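PDB 3OC9: UDP-N-acetylglucosamine pyrophosphorylase from Entamoeba histolytica, which probably catalyses the transfer of a uridylyl group from UTP to N-acetyl-alpha-D-glucosamine 1-phosphate, yielding UDP-N-acetyl-alpha-D-glucosamine and diphosphate. Local coordinates for residues I94-L98 with F172-I178; H260-Y266 with F312-F316; H53-M57 with E107-Y111. One frame throughout, in Å; residues are numbered along the deposited sequence.

Interaction 1 (I94-L98 with F172-I178); sequences IHWFL and FMNEKGI
Three aromatic side chains, Phe97, His95 and Phe172, carry most of the 251 Å² buried where helix 169-176 packs on strand 95-100. The axes of strand 95-98 and helix 172-176 run antiparallel, at 177°, and approach to 11.9 Å, a gap bridged entirely by side chains; the nearest CA atoms, those of His95 and Ile178, are 9.0 Å apart. With extended backbone angles the strand alternates, so His95 and Phe97, both m rotamers, point toward the helix, while Trp96 lies on the other face. Phe172, with chi1 t, turns its edge to both: with the face of the His95 ring it makes a T-shaped pair (centroids 5.2 Å, planes at 86°), His95 CE1 being 3.8 Å from Phe172 CZ. On the Phe97 side, Phe97 CZ lies 3.8 Å from Phe172 CD2, a rim contact for both rings. Met173, in an extended mtt rotamer, brings its CE to 3.9 Å from Phe97 CE2. The helix ends in a Schellman motif: Ile178 N bonds to Met173 O (3.0 Å), Gly177 N bonds weakly to Asn174 O (3.3 Å), and Gly177 has positive phi (80°). The chain thereby turns Ile178 back toward the strand, its CD1 4.3 Å from His95 CB. The imidazole is held from elsewhere, since His95 ND1 is hydrogen-bonded to His126 of the adjacent strand 125-134. Helix 169-176 leads into strand 180-184, which pairs in parallel with 36-41, itself parallel to 95-100: a helix packed on a mixed beta sheet, consistent with the Rossmann-like alpha/beta core of GT-A-type nucleotidyltransferases.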
ATOM      1  N   ILE A  94      -7.485 -16.120  -1.019  1.00 23.05           N
ATOM      2  CA  ILE A  94      -6.321 -15.229  -0.755  1.00 21.77           C
ATOM      3  C   ILE A  94      -6.253 -14.835   0.742  1.00 21.60           C
ATOM      4  O   ILE A  94      -7.089 -14.075   1.208  1.00 21.35           O
ATOM      5  CB  ILE A  94      -6.365 -13.917  -1.638  1.00 20.94           C
ATOM      6  CG1 ILE A  94      -6.418 -14.248  -3.133  1.00 20.98           C
ATOM      7  CG2 ILE A  94      -5.130 -12.995  -1.318  1.00 21.35           C
ATOM      8  CD1 ILE A  94      -6.773 -12.995  -4.031  1.00 21.27           C
ATOM      9  N   HIS A  95      -5.264 -15.341   1.488  1.00 20.60           N
ATOM     10  CA  HIS A  95      -5.089 -14.972   2.911  1.00 21.20           C
ATOM     11  C   HIS A  95      -4.574 -13.504   3.047  1.00 20.57           C
ATOM     12  O   HIS A  95      -3.766 -13.062   2.219  1.00 20.44           O
ATOM     13  CB  HIS A  95      -4.160 -15.994   3.624  1.00 21.66           C
ATOM     14  CG  HIS A  95      -4.821 -17.323   3.906  1.00 22.74           C
ATOM     15  ND1 HIS A  95      -5.608 -17.540   5.019  1.00 23.70           N
ATOM     16  CD2 HIS A  95      -4.851 -18.479   3.196  1.00 24.36           C
ATOM     17  CE1 HIS A  95      -6.080 -18.777   4.994  1.00 24.17           C
ATOM     18  NE2 HIS A  95      -5.649 -19.367   3.890  1.00 25.67           N
ATOM     19  N   TRP A  96      -5.057 -12.774   4.067  1.00 19.89           N
ATOM     20  CA  TRP A  96      -4.774 -11.333   4.294  1.00 19.08           C
ATOM     21  C   TRP A  96      -4.215 -11.135   5.713  1.00 19.24           C
ATOM     22  O   TRP A  96      -4.911 -11.429   6.700  1.00 19.02           O
ATOM     23  CB  TRP A  96      -6.073 -10.507   4.096  1.00 19.15           C
ATOM     24  CG  TRP A  96      -5.987  -8.976   4.252  1.00 18.51           C
ATOM     25  CD1 TRP A  96      -4.843  -8.199   4.396  1.00 19.66           C
ATOM     26  CD2 TRP A  96      -7.093  -8.058   4.259  1.00 19.21           C
ATOM     27  NE1 TRP A  96      -5.198  -6.856   4.495  1.00 19.51           N
ATOM     28  CE2 TRP A  96      -6.561  -6.746   4.415  1.00 18.46           C
ATOM     29  CE3 TRP A  96      -8.484  -8.218   4.146  1.00 20.22           C
ATOM     30  CZ2 TRP A  96      -7.376  -5.597   4.461  1.00 19.21           C
ATOM     31  CZ3 TRP A  96      -9.309  -7.064   4.187  1.00 21.45           C
ATOM     32  CH2 TRP A  96      -8.741  -5.769   4.334  1.00 19.98           C
ATOM     33  N   PHE A  97      -2.965 -10.652   5.801  1.00 18.37           N
ATOM     34  CA  PHE A  97      -2.271 -10.436   7.092  1.00 19.60           C
ATOM     35  C   PHE A  97      -2.252  -8.913   7.372  1.00 20.01           C
ATOM     36  O   PHE A  97      -1.718  -8.135   6.560  1.00 19.14           O
ATOM     37  CB  PHE A  97      -0.848 -11.061   7.031  1.00 20.18           C
ATOM     38  CG  PHE A  97      -0.859 -12.533   6.642  1.00 21.74           C
ATOM     39  CD1 PHE A  97      -1.178 -13.522   7.595  1.00 21.41           C
ATOM     40  CD2 PHE A  97      -0.580 -12.930   5.335  1.00 21.97           C
ATOM     41  CE1 PHE A  97      -1.236 -14.884   7.236  1.00 22.30           C
ATOM     42  CE2 PHE A  97      -0.620 -14.295   4.960  1.00 22.77           C
ATOM     43  CZ  PHE A  97      -0.951 -15.277   5.925  1.00 21.91           C
ATOM     44  N   LEU A  98      -2.842  -8.509   8.508  1.00 19.69           N
ATOM     45  CA  LEU A  98      -3.023  -7.087   8.837  0.70 20.60           C
ATOM     46  C   LEU A  98      -2.213  -6.717  10.068  1.00 20.88           C
ATOM     47  O   LEU A  98      -2.496  -7.194  11.172  1.00 21.32           O
ATOM     48  CB  LEU A  98      -4.503  -6.762   9.091  0.70 21.07           C
ATOM     49  CG  LEU A  98      -5.449  -6.798   7.902  0.70 23.62           C
ATOM     50  CD1 LEU A  98      -6.064  -8.174   7.822  0.70 26.07           C
ATOM     51  CD2 LEU A  98      -6.535  -5.719   8.064  0.70 27.26           C
ATOM     52  N   PHE A 172       3.050 -20.556   8.915  1.00 26.26           N
ATOM     53  CA  PHE A 172       1.707 -20.692   8.301  1.00 26.17           C
ATOM     54  C   PHE A 172       1.778 -20.594   6.761  1.00 25.88           C
ATOM     55  O   PHE A 172       1.133 -21.394   6.041  1.00 25.41           O
ATOM     56  CB  PHE A 172       0.756 -19.626   8.884  1.00 25.51           C
ATOM     57  CG  PHE A 172      -0.678 -19.695   8.377  1.00 26.90           C
ATOM     58  CD1 PHE A 172      -1.583 -20.602   8.924  1.00 27.55           C
ATOM     59  CD2 PHE A 172      -1.133 -18.804   7.396  1.00 25.22           C
ATOM     60  CE1 PHE A 172      -2.921 -20.653   8.480  1.00 27.18           C
ATOM     61  CE2 PHE A 172      -2.466 -18.839   6.934  1.00 27.56           C
ATOM     62  CZ  PHE A 172      -3.367 -19.765   7.478  1.00 28.39           C
ATOM     63  N   MET A 173       2.557 -19.633   6.242  1.00 24.68           N
ATOM     64  CA  MET A 173       2.757 -19.549   4.780  1.00 25.14           C
ATOM     65  C   MET A 173       3.308 -20.860   4.160  1.00 26.31           C
ATOM     66  O   MET A 173       2.806 -21.325   3.124  1.00 25.54           O
ATOM     67  CB  MET A 173       3.639 -18.342   4.384  1.00 24.68           C
ATOM     68  CG  MET A 173       2.984 -16.965   4.584  1.00 24.30           C
ATOM     69  SD  MET A 173       4.228 -15.637   4.323  1.00 25.51           S
ATOM     70  CE  MET A 173       3.185 -14.158   4.291  1.00 25.01           C
ATOM     71  N   ASN A 174       4.329 -21.453   4.786  1.00 27.36           N
ATOM     72  CA  ASN A 174       4.889 -22.722   4.288  1.00 28.94           C
ATOM     73  C   ASN A 174       3.859 -23.868   4.328  1.00 29.58           C
ATOM     74  O   ASN A 174       3.757 -24.648   3.378  1.00 30.46           O
ATOM     75  CB  ASN A 174       6.203 -23.093   5.024  1.00 29.99           C
ATOM     76  CG  ASN A 174       7.371 -22.147   4.672  1.00 32.33           C
ATOM     77  OD1 ASN A 174       7.504 -21.693   3.532  1.00 34.46           O
ATOM     78  ND2 ASN A 174       8.214 -21.851   5.658  1.00 33.17           N
ATOM     79  N   GLU A 175       3.081 -23.943   5.405  1.00 29.68           N
ATOM     80  CA  GLU A 175       2.008 -24.957   5.549  1.00 31.00           C
ATOM     81  C   GLU A 175       0.954 -24.868   4.418  1.00 30.84           C
ATOM     82  O   GLU A 175       0.527 -25.898   3.864  1.00 31.06           O
ATOM     83  CB  GLU A 175       1.351 -24.793   6.925  1.00 31.53           C
ATOM     84  CG  GLU A 175       0.063 -25.582   7.174  1.00 35.68           C
ATOM     85  CD  GLU A 175      -0.541 -25.322   8.562  1.00 40.64           C
ATOM     86  OE1 GLU A 175       0.000 -24.481   9.330  1.00 42.02           O
ATOM     87  OE2 GLU A 175      -1.568 -25.973   8.884  1.00 43.35           O
ATOM     88  N   LYS A 176       0.567 -23.634   4.076  1.00 29.24           N
ATOM     89  CA  LYS A 176      -0.455 -23.346   3.047  1.00 29.45           C
ATOM     90  C   LYS A 176       0.061 -23.336   1.588  1.00 28.98           C
ATOM     91  O   LYS A 176      -0.744 -23.299   0.643  1.00 29.54           O
ATOM     92  CB  LYS A 176      -1.158 -22.010   3.355  1.00 29.10           C
ATOM     93  CG  LYS A 176      -1.932 -21.957   4.674  1.00 30.90           C
ATOM     94  CD  LYS A 176      -3.271 -22.685   4.559  1.00 36.89           C
ATOM     95  CE  LYS A 176      -3.873 -22.962   5.921  1.00 38.74           C
ATOM     96  NZ  LYS A 176      -5.153 -23.710   5.784  1.00 41.82           N
ATOM     97  N   GLY A 177       1.380 -23.365   1.406  1.00 27.92           N
ATOM     98  CA  GLY A 177       1.997 -23.293   0.066  1.00 27.42           C
ATOM     99  C   GLY A 177       2.102 -21.881  -0.534  1.00 26.26           C
ATOM    100  O   GLY A 177       2.302 -21.726  -1.746  1.00 26.28           O
ATOM    101  N   ILE A 178       1.960 -20.853   0.305  1.00 24.70           N
ATOM    102  CA  ILE A 178       2.078 -19.445  -0.144  1.00 23.19           C
ATOM    103  C   ILE A 178       3.521 -19.088  -0.559  1.00 22.68           C
ATOM    104  O   ILE A 178       4.478 -19.264   0.226  1.00 23.76           O
ATOM    105  CB  ILE A 178       1.533 -18.462   0.927  1.00 22.20           C
ATOM    106  CG1 ILE A 178       0.014 -18.675   1.122  1.00 23.33           C
ATOM    107  CG2 ILE A 178       1.890 -16.967   0.557  1.00 22.07           C
ATOM    108  CD1 ILE A 178      -0.573 -17.964   2.362  1.00 21.73           C
TER

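Interaction 2 (H260-Y266 with F312-F316); sequences HISINGY and FFDVF
An imidazole that meets three phenylalanine rings is the unusual feature: His260 forms an aromatic cluster with Phe312, Phe313 and Phe316. The chain turns a corner at Ser262 (phi/psi 63/46°) between strands 258-261 and 263-267, and Asn264 ND2 donates to His260 NE2 (3.3 Å, 169°). Opposite, 312-316 is a 3-10 turn (Val315 N to Phe312 O, 3.1 Å); the closest CA pair, Ser262 and Phe313, is 8.9 Å apart. Phe316 (chi1 m) sets its edge toward the His260 face in an offset edge-to-face pair, centroids 5.6 Å and planes 84°. Phe312 (chi1 p) meets His260 rim to rim, its CZ 3.8 Å from His260 CE1. Phe313 stands oblique to His260 (centroids 5.9 Å, planes 65°), its CD1 4.2 Å from His260 CE1. Asn264 ND2, 3.5 Å from Phe312 CE1, and Tyr266 OH, 3.6 Å from Phe312 CD1, make van der Waals contacts with that ring. The aromatic cluster joins the loop before strand 322-326 to the mixed sheet of this GT-A-type fold.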
ATOM      1  N   HIS A 260       9.845   5.633  -5.727  1.00 18.14           N
ATOM      2  CA  HIS A 260       9.342   4.489  -4.903  1.00 18.35           C
ATOM      3  C   HIS A 260       7.973   4.802  -4.286  1.00 19.02           C
ATOM      4  O   HIS A 260       7.845   5.770  -3.529  1.00 19.63           O
ATOM      5  CB  HIS A 260      10.366   4.151  -3.778  1.00 18.01           C
ATOM      6  CG  HIS A 260       9.864   3.155  -2.765  1.00 17.24           C
ATOM      7  ND1 HIS A 260       9.675   3.477  -1.435  1.00 17.77           N
ATOM      8  CD2 HIS A 260       9.519   1.846  -2.891  1.00 17.63           C
ATOM      9  CE1 HIS A 260       9.214   2.411  -0.789  1.00 20.01           C
ATOM     10  NE2 HIS A 260       9.120   1.404  -1.648  1.00 16.03           N
ATOM     11  N   ILE A 261       6.945   4.012  -4.605  1.00 18.97           N
ATOM     12  CA  ILE A 261       5.575   4.355  -4.135  1.00 21.20           C
ATOM     13  C   ILE A 261       4.934   3.329  -3.168  1.00 20.20           C
ATOM     14  O   ILE A 261       3.718   3.373  -2.913  1.00 20.85           O
ATOM     15  CB  ILE A 261       4.577   4.720  -5.293  1.00 22.98           C
ATOM     16  CG1 ILE A 261       4.718   3.760  -6.449  1.00 23.44           C
ATOM     17  CG2 ILE A 261       4.706   6.227  -5.732  1.00 25.83           C
ATOM     18  CD1 ILE A 261       4.080   2.429  -6.181  1.00 23.59           C
ATOM     19  N   SER A 262       5.754   2.430  -2.619  1.00 19.33           N
ATOM     20  CA  SER A 262       5.326   1.480  -1.553  1.00 18.78           C
ATOM     21  C   SER A 262       4.226   0.473  -1.965  1.00 17.82           C
ATOM     22  O   SER A 262       3.256   0.259  -1.221  1.00 16.27           O
ATOM     23  CB  SER A 262       4.897   2.194  -0.239  1.00 20.37           C
ATOM     24  OG  SER A 262       5.953   2.932   0.362  1.00 24.82           O
ATOM     25  N   ILE A 263       4.389  -0.140  -3.138  1.00 15.99           N
ATOM     26  CA  ILE A 263       3.618  -1.354  -3.518  1.00 15.74           C
ATOM     27  C   ILE A 263       4.684  -2.386  -3.959  1.00 15.56           C
ATOM     28  O   ILE A 263       5.206  -2.292  -5.084  1.00 15.18           O
ATOM     29  CB  ILE A 263       2.553  -1.098  -4.648  1.00 15.39           C
ATOM     30  CG1 ILE A 263       1.612   0.075  -4.300  1.00 15.77           C
ATOM     31  CG2 ILE A 263       1.713  -2.411  -4.933  1.00 16.52           C
ATOM     32  CD1 ILE A 263       0.788   0.617  -5.514  1.00 18.25           C
ATOM     33  N   ASN A 264       5.017  -3.345  -3.072  1.00 15.30           N
ATOM     34  CA  ASN A 264       6.200  -4.248  -3.251  1.00 16.00           C
ATOM     35  C   ASN A 264       5.828  -5.723  -3.090  1.00 16.77           C
ATOM     36  O   ASN A 264       5.110  -6.079  -2.144  1.00 16.23           O
ATOM     37  CB  ASN A 264       7.335  -3.868  -2.246  1.00 15.64           C
ATOM     38  CG  ASN A 264       7.840  -2.415  -2.452  1.00 16.80           C
ATOM     39  OD1 ASN A 264       8.355  -2.079  -3.519  1.00 16.49           O
ATOM     40  ND2 ASN A 264       7.686  -1.559  -1.426  1.00 16.02           N
ATOM     41  N   GLY A 265       6.289  -6.567  -4.026  1.00 16.49           N
ATOM     42  CA  GLY A 265       6.099  -8.028  -3.937  1.00 16.65           C
ATOM     43  C   GLY A 265       7.349  -8.763  -3.432  1.00 17.15           C
ATOM     44  O   GLY A 265       8.465  -8.416  -3.823  1.00 17.04           O
ATOM     45  N   TYR A 266       7.148  -9.764  -2.561  1.00 17.01           N
ATOM     46  CA  TYR A 266       8.245 -10.523  -1.932  1.00 17.57           C
ATOM     47  C   TYR A 266       8.030 -12.043  -2.032  1.00 19.00           C
ATOM     48  O   TYR A 266       6.909 -12.529  -1.784  1.00 19.43           O
ATOM     49  CB  TYR A 266       8.347 -10.180  -0.435  1.00 17.81           C
ATOM     50  CG  TYR A 266       8.553  -8.723  -0.045  1.00 16.42           C
ATOM     51  CD1 TYR A 266       9.828  -8.134  -0.111  1.00 15.97           C
ATOM     52  CD2 TYR A 266       7.495  -7.956   0.463  1.00 17.07           C
ATOM     53  CE1 TYR A 266      10.035  -6.804   0.283  1.00 16.90           C
ATOM     54  CE2 TYR A 266       7.693  -6.612   0.878  1.00 18.30           C
ATOM     55  CZ  TYR A 266       8.954  -6.044   0.773  1.00 18.13           C
ATOM     56  OH  TYR A 266       9.137  -4.722   1.173  1.00 20.06           O
ATOM     57  N   PHE A 312      11.165  -0.224   6.417  1.00 21.43           N
ATOM     58  CA  PHE A 312      11.144  -1.492   5.683  1.00 20.88           C
ATOM     59  C   PHE A 312      12.062  -1.474   4.453  1.00 20.33           C
ATOM     60  O   PHE A 312      12.671  -2.490   4.130  1.00 19.85           O
ATOM     61  CB  PHE A 312       9.705  -1.971   5.322  1.00 20.65           C
ATOM     62  CG  PHE A 312       9.093  -1.253   4.147  1.00 21.00           C
ATOM     63  CD1 PHE A 312       9.500  -1.538   2.835  1.00 20.25           C
ATOM     64  CD2 PHE A 312       8.104  -0.291   4.352  1.00 23.00           C
ATOM     65  CE1 PHE A 312       8.951  -0.840   1.730  1.00 22.54           C
ATOM     66  CE2 PHE A 312       7.540   0.403   3.264  1.00 24.83           C
ATOM     67  CZ  PHE A 312       7.965   0.126   1.954  1.00 22.75           C
ATOM     68  N   PHE A 313      12.188  -0.314   3.809  1.00 20.39           N
ATOM     69  CA  PHE A 313      12.981  -0.220   2.559  1.00 20.41           C
ATOM     70  C   PHE A 313      14.494  -0.329   2.757  1.00 20.37           C
ATOM     71  O   PHE A 313      15.248  -0.544   1.789  1.00 19.41           O
ATOM     72  CB  PHE A 313      12.562   0.989   1.675  1.00 20.82           C
ATOM     73  CG  PHE A 313      12.491   2.308   2.412  1.00 22.73           C
ATOM     74  CD1 PHE A 313      11.261   2.810   2.846  1.00 24.13           C
ATOM     75  CD2 PHE A 313      13.654   3.049   2.671  1.00 23.90           C
ATOM     76  CE1 PHE A 313      11.180   4.030   3.537  1.00 26.31           C
ATOM     77  CE2 PHE A 313      13.587   4.286   3.356  1.00 25.19           C
ATOM     78  CZ  PHE A 313      12.345   4.771   3.796  1.00 25.36           C
ATOM     79  N   ASP A 314      14.965  -0.232   4.010  1.00 20.63           N
ATOM     80  CA  ASP A 314      16.385  -0.524   4.279  1.00 20.95           C
ATOM     81  C   ASP A 314      16.749  -2.009   4.101  1.00 21.27           C
ATOM     82  O   ASP A 314      17.934  -2.353   4.157  1.00 21.65           O
ATOM     83  CB  ASP A 314      16.827  -0.016   5.680  1.00 21.90           C
ATOM     84  CG  ASP A 314      16.950   1.516   5.750  1.00 24.70           C
ATOM     85  OD1 ASP A 314      17.353   2.161   4.741  1.00 24.61           O
ATOM     86  OD2 ASP A 314      16.653   2.096   6.833  1.00 24.95           O
ATOM     87  N   VAL A 315      15.742  -2.867   3.862  1.00 20.53           N
ATOM     88  CA  VAL A 315      15.977  -4.297   3.555  1.00 20.43           C
ATOM     89  C   VAL A 315      16.346  -4.559   2.074  1.00 19.34           C
ATOM     90  O   VAL A 315      16.927  -5.603   1.759  1.00 18.41           O
ATOM     91  CB  VAL A 315      14.801  -5.226   4.022  1.00 20.72           C
ATOM     92  CG1 VAL A 315      13.721  -5.387   2.943  1.00 21.14           C
ATOM     93  CG2 VAL A 315      15.353  -6.603   4.445  1.00 22.75           C
ATOM     94  N   PHE A 316      16.064  -3.592   1.196  1.00 18.37           N
ATOM     95  CA  PHE A 316      16.292  -3.782  -0.263  1.00 18.04           C
ATOM     96  C   PHE A 316      17.715  -4.263  -0.670  1.00 19.03           C
ATOM     97  O   PHE A 316      17.829  -5.129  -1.559  1.00 18.08           O
ATOM     98  CB  PHE A 316      15.873  -2.542  -1.113  1.00 18.00           C
ATOM     99  CG  PHE A 316      14.361  -2.229  -1.151  1.00 16.46           C
ATOM    100  CD1 PHE A 316      13.387  -3.032  -0.532  1.00 18.08           C
ATOM    101  CD2 PHE A 316      13.933  -1.082  -1.852  1.00 17.07           C
ATOM    102  CE1 PHE A 316      11.991  -2.680  -0.603  1.00 18.12           C
ATOM    103  CE2 PHE A 316      12.536  -0.717  -1.931  1.00 18.07           C
ATOM    104  CZ  PHE A 316      11.571  -1.527  -1.320  1.00 16.28           C
TER

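Interaction 3 (H53-M57 with E107-Y111); sequences HPKGM and EINNY
Glu107 begins the contact on helix 105-114, extending its side chain in a tt rotamer toward the loop 53-57. Its OE2 accepts a His-carboxylate hydrogen bond from His53 ND1 (2.9 Å, 153°), near the imidazole plane, while Glu107 OE1 rests 3.8 Å from Pro54 CD. One residue on, the CA-to-CB bond of Ile108 points sideways, yet its CG1 comes within 4.0 Å of Pro54 CG; the CA atoms of Ile108 and Pro54 are 7.9 Å apart. Helical phi/psi values carry the chain round to Tyr111, whose N bonds to Glu107 O (3.1 Å). Tyr111 (chi1 t) offers a ring face to Met57: Met57 CG lies 3.8 Å from the Tyr111 centroid and 8° off the normal, a CH-pi contact. Met57 SD is 4.6 Å from the same centroid at 30°, an oblique Met-aromatic contact, and Met57 CE touches Tyr111 CD2 at 3.6 Å. Met57 is mtp, and its N bonds to Pro54 O (3.0 Å), closing the 3-10 segment 55-57. Tyr111 OH is hydrogen-bonded to Ser67. Segment 53-57 ends the glycine-rich loop after strand 36-41, with backbone bonds from His53 to Gly46 and Lys55 to Gly44; its Pro-Lys end is consistent with the nucleotide-binding signature loop of sugar-nucleotide pyrophosphorylases. The helix packs against both this loop and strand 125-134, where Ile108 touches Cys127, while Tyr111 also meets Phe69 of helix 68-87.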
ATOM      1  N   HIS A  53      -9.673   7.057  15.054  1.00 40.84           N
ATOM      2  CA  HIS A  53      -9.789   5.591  14.914  1.00 38.81           C
ATOM      3  C   HIS A  53      -8.778   5.151  13.837  1.00 36.58           C
ATOM      4  O   HIS A  53      -8.308   6.000  13.067  1.00 36.26           O
ATOM      5  CB  HIS A  53     -11.211   5.190  14.480  1.00 38.95           C
ATOM      6  CG  HIS A  53     -12.293   5.600  15.440  1.00 41.31           C
ATOM      7  ND1 HIS A  53     -12.562   4.904  16.603  1.00 42.60           N
ATOM      8  CD2 HIS A  53     -13.181   6.624  15.403  1.00 42.65           C
ATOM      9  CE1 HIS A  53     -13.562   5.487  17.244  1.00 43.83           C
ATOM     10  NE2 HIS A  53     -13.954   6.535  16.538  1.00 45.64           N
ATOM     11  N   PRO A  54      -8.441   3.837  13.764  1.00 34.51           N
ATOM     12  CA  PRO A  54      -7.505   3.377  12.712  1.00 32.56           C
ATOM     13  C   PRO A  54      -7.985   3.751  11.303  1.00 30.98           C
ATOM     14  O   PRO A  54      -9.173   3.655  11.009  1.00 30.55           O
ATOM     15  CB  PRO A  54      -7.501   1.850  12.876  1.00 32.41           C
ATOM     16  CG  PRO A  54      -7.952   1.610  14.267  1.00 33.59           C
ATOM     17  CD  PRO A  54      -8.895   2.717  14.616  1.00 34.72           C
ATOM     18  N   LYS A  55      -7.052   4.167  10.447  1.00 29.78           N
ATOM     19  CA  LYS A  55      -7.368   4.720   9.122  1.00 28.76           C
ATOM     20  C   LYS A  55      -8.240   3.811   8.231  1.00 26.98           C
ATOM     21  O   LYS A  55      -9.068   4.303   7.468  1.00 26.82           O
ATOM     22  CB  LYS A  55      -6.049   5.107   8.410  1.00 29.46           C
ATOM     23  CG  LYS A  55      -6.179   5.667   6.986  1.00 32.47           C
ATOM     24  CD  LYS A  55      -6.599   7.128   6.989  1.00 36.77           C
ATOM     25  CE  LYS A  55      -6.094   7.865   5.740  1.00 39.66           C
ATOM     26  NZ  LYS A  55      -4.652   8.266   5.828  1.00 39.47           N
ATOM     27  N   GLY A  56      -8.060   2.490   8.319  1.00 25.23           N
ATOM     28  CA  GLY A  56      -8.860   1.556   7.508  1.00 24.28           C
ATOM     29  C   GLY A  56     -10.375   1.647   7.732  1.00 24.22           C
ATOM     30  O   GLY A  56     -11.174   1.251   6.869  1.00 23.65           O
ATOM     31  N   MET A  57     -10.772   2.163   8.896  1.00 24.54           N
ATOM     32  CA  MET A  57     -12.200   2.288   9.266  1.00 25.49           C
ATOM     33  C   MET A  57     -12.894   3.545   8.693  1.00 26.33           C
ATOM     34  O   MET A  57     -14.128   3.704   8.829  1.00 26.35           O
ATOM     35  CB  MET A  57     -12.351   2.223  10.814  1.00 26.05           C
ATOM     36  CG  MET A  57     -12.050   0.817  11.394  1.00 27.82           C
ATOM     37  SD  MET A  57     -11.837   0.718  13.215  1.00 32.11           S
ATOM     38  CE  MET A  57     -13.477   1.128  13.783  1.00 32.32           C
ATOM     39  N   GLU A 107     -10.081  -3.544  18.880  1.00 30.08           N
ATOM     40  CA  GLU A 107     -11.012  -2.679  18.119  1.00 29.76           C
ATOM     41  C   GLU A 107     -11.135  -3.099  16.625  1.00 28.48           C
ATOM     42  O   GLU A 107     -12.240  -3.129  16.057  1.00 27.32           O
ATOM     43  CB  GLU A 107     -10.627  -1.191  18.284  1.00 30.82           C
ATOM     44  CG  GLU A 107     -11.409  -0.214  17.381  1.00 33.62           C
ATOM     45  CD  GLU A 107     -11.066   1.273  17.591  1.00 37.57           C
ATOM     46  OE1 GLU A 107      -9.962   1.600  18.097  1.00 38.09           O
ATOM     47  OE2 GLU A 107     -11.916   2.122  17.223  1.00 39.51           O
ATOM     48  N   ILE A 108     -10.009  -3.452  16.007  1.00 27.22           N
ATOM     49  CA  ILE A 108     -10.023  -3.895  14.601  1.00 26.62           C
ATOM     50  C   ILE A 108     -10.702  -5.263  14.416  1.00 26.44           C
ATOM     51  O   ILE A 108     -11.516  -5.440  13.509  1.00 25.36           O
ATOM     52  CB  ILE A 108      -8.598  -3.858  13.963  1.00 26.17           C
ATOM     53  CG1 ILE A 108      -8.082  -2.417  13.949  1.00 27.54           C
ATOM     54  CG2 ILE A 108      -8.622  -4.420  12.522  1.00 25.16           C
ATOM     55  CD1 ILE A 108      -6.588  -2.297  13.880  1.00 31.64           C
ATOM     56  N   ASN A 109     -10.394  -6.220  15.295  1.00 26.38           N
ATOM     57  CA  ASN A 109     -11.061  -7.528  15.274  1.00 26.74           C
ATOM     58  C   ASN A 109     -12.596  -7.409  15.407  1.00 26.55           C
ATOM     59  O   ASN A 109     -13.345  -8.067  14.667  1.00 25.35           O
ATOM     60  CB  ASN A 109     -10.493  -8.456  16.378  1.00 27.77           C
ATOM     61  CG  ASN A 109      -9.235  -9.217  15.940  1.00 28.19           C
ATOM     62  OD1 ASN A 109      -9.039  -9.513  14.761  1.00 30.82           O
ATOM     63  ND2 ASN A 109      -8.415  -9.601  16.914  1.00 31.42           N
ATOM     64  N   ASN A 110     -13.044  -6.555  16.333  1.00 27.26           N
ATOM     65  CA  ASN A 110     -14.477  -6.309  16.530  0.50 27.45           C
ATOM     66  C   ASN A 110     -15.133  -5.664  15.301  1.00 26.99           C
ATOM     67  O   ASN A 110     -16.277  -5.998  14.962  1.00 26.86           O
ATOM     68  CB  ASN A 110     -14.727  -5.445  17.772  0.50 28.30           C
ATOM     69  CG  ASN A 110     -14.589  -6.223  19.071  0.50 29.87           C
ATOM     70  OD1 ASN A 110     -14.735  -7.446  19.102  0.50 30.66           O
ATOM     71  ND2 ASN A 110     -14.317  -5.509  20.155  0.50 31.59           N
ATOM     72  N   TYR A 111     -14.411  -4.755  14.632  1.00 26.18           N
ATOM     73  CA  TYR A 111     -14.921  -4.069  13.431  1.00 25.70           C
ATOM     74  C   TYR A 111     -15.247  -5.079  12.318  1.00 25.50           C
ATOM     75  O   TYR A 111     -16.353  -5.048  11.756  1.00 25.22           O
ATOM     76  CB  TYR A 111     -13.948  -2.966  12.944  1.00 25.87           C
ATOM     77  CG  TYR A 111     -14.411  -2.237  11.694  1.00 25.24           C
ATOM     78  CD1 TYR A 111     -13.921  -2.593  10.431  1.00 25.72           C
ATOM     79  CD2 TYR A 111     -15.351  -1.197  11.769  1.00 27.27           C
ATOM     80  CE1 TYR A 111     -14.352  -1.930   9.267  1.00 25.36           C
ATOM     81  CE2 TYR A 111     -15.799  -0.535  10.602  1.00 28.35           C
ATOM     82  CZ  TYR A 111     -15.279  -0.909   9.364  1.00 26.72           C
ATOM     83  OH  TYR A 111     -15.700  -0.279   8.214  1.00 29.08           O
TER

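How the interactions relate
Interactions 1 and 2 reach the same mixed sheet, through strand 95-100 in one and strands 258-261 and 263-267 in the other, with centres 19 Å apart. Interaction 3 adjoins interaction 1 in sequence, because helix 105-114 follows strand 95-100; their nearest atoms are about 5 Å apart. The share of buried residues is highest in interaction 1 (four of six touching), although interaction 3 buries the largest area between its segments, 309 Å²; interactions 2 and 3 are partly buried. Interactions 1 and 2 rely on ring contacts, joined by apolar side chains in the first and polar atoms against rings in the second; interaction 3 combines apolar and CH-pi contacts with a hydrogen bond spanning its segments.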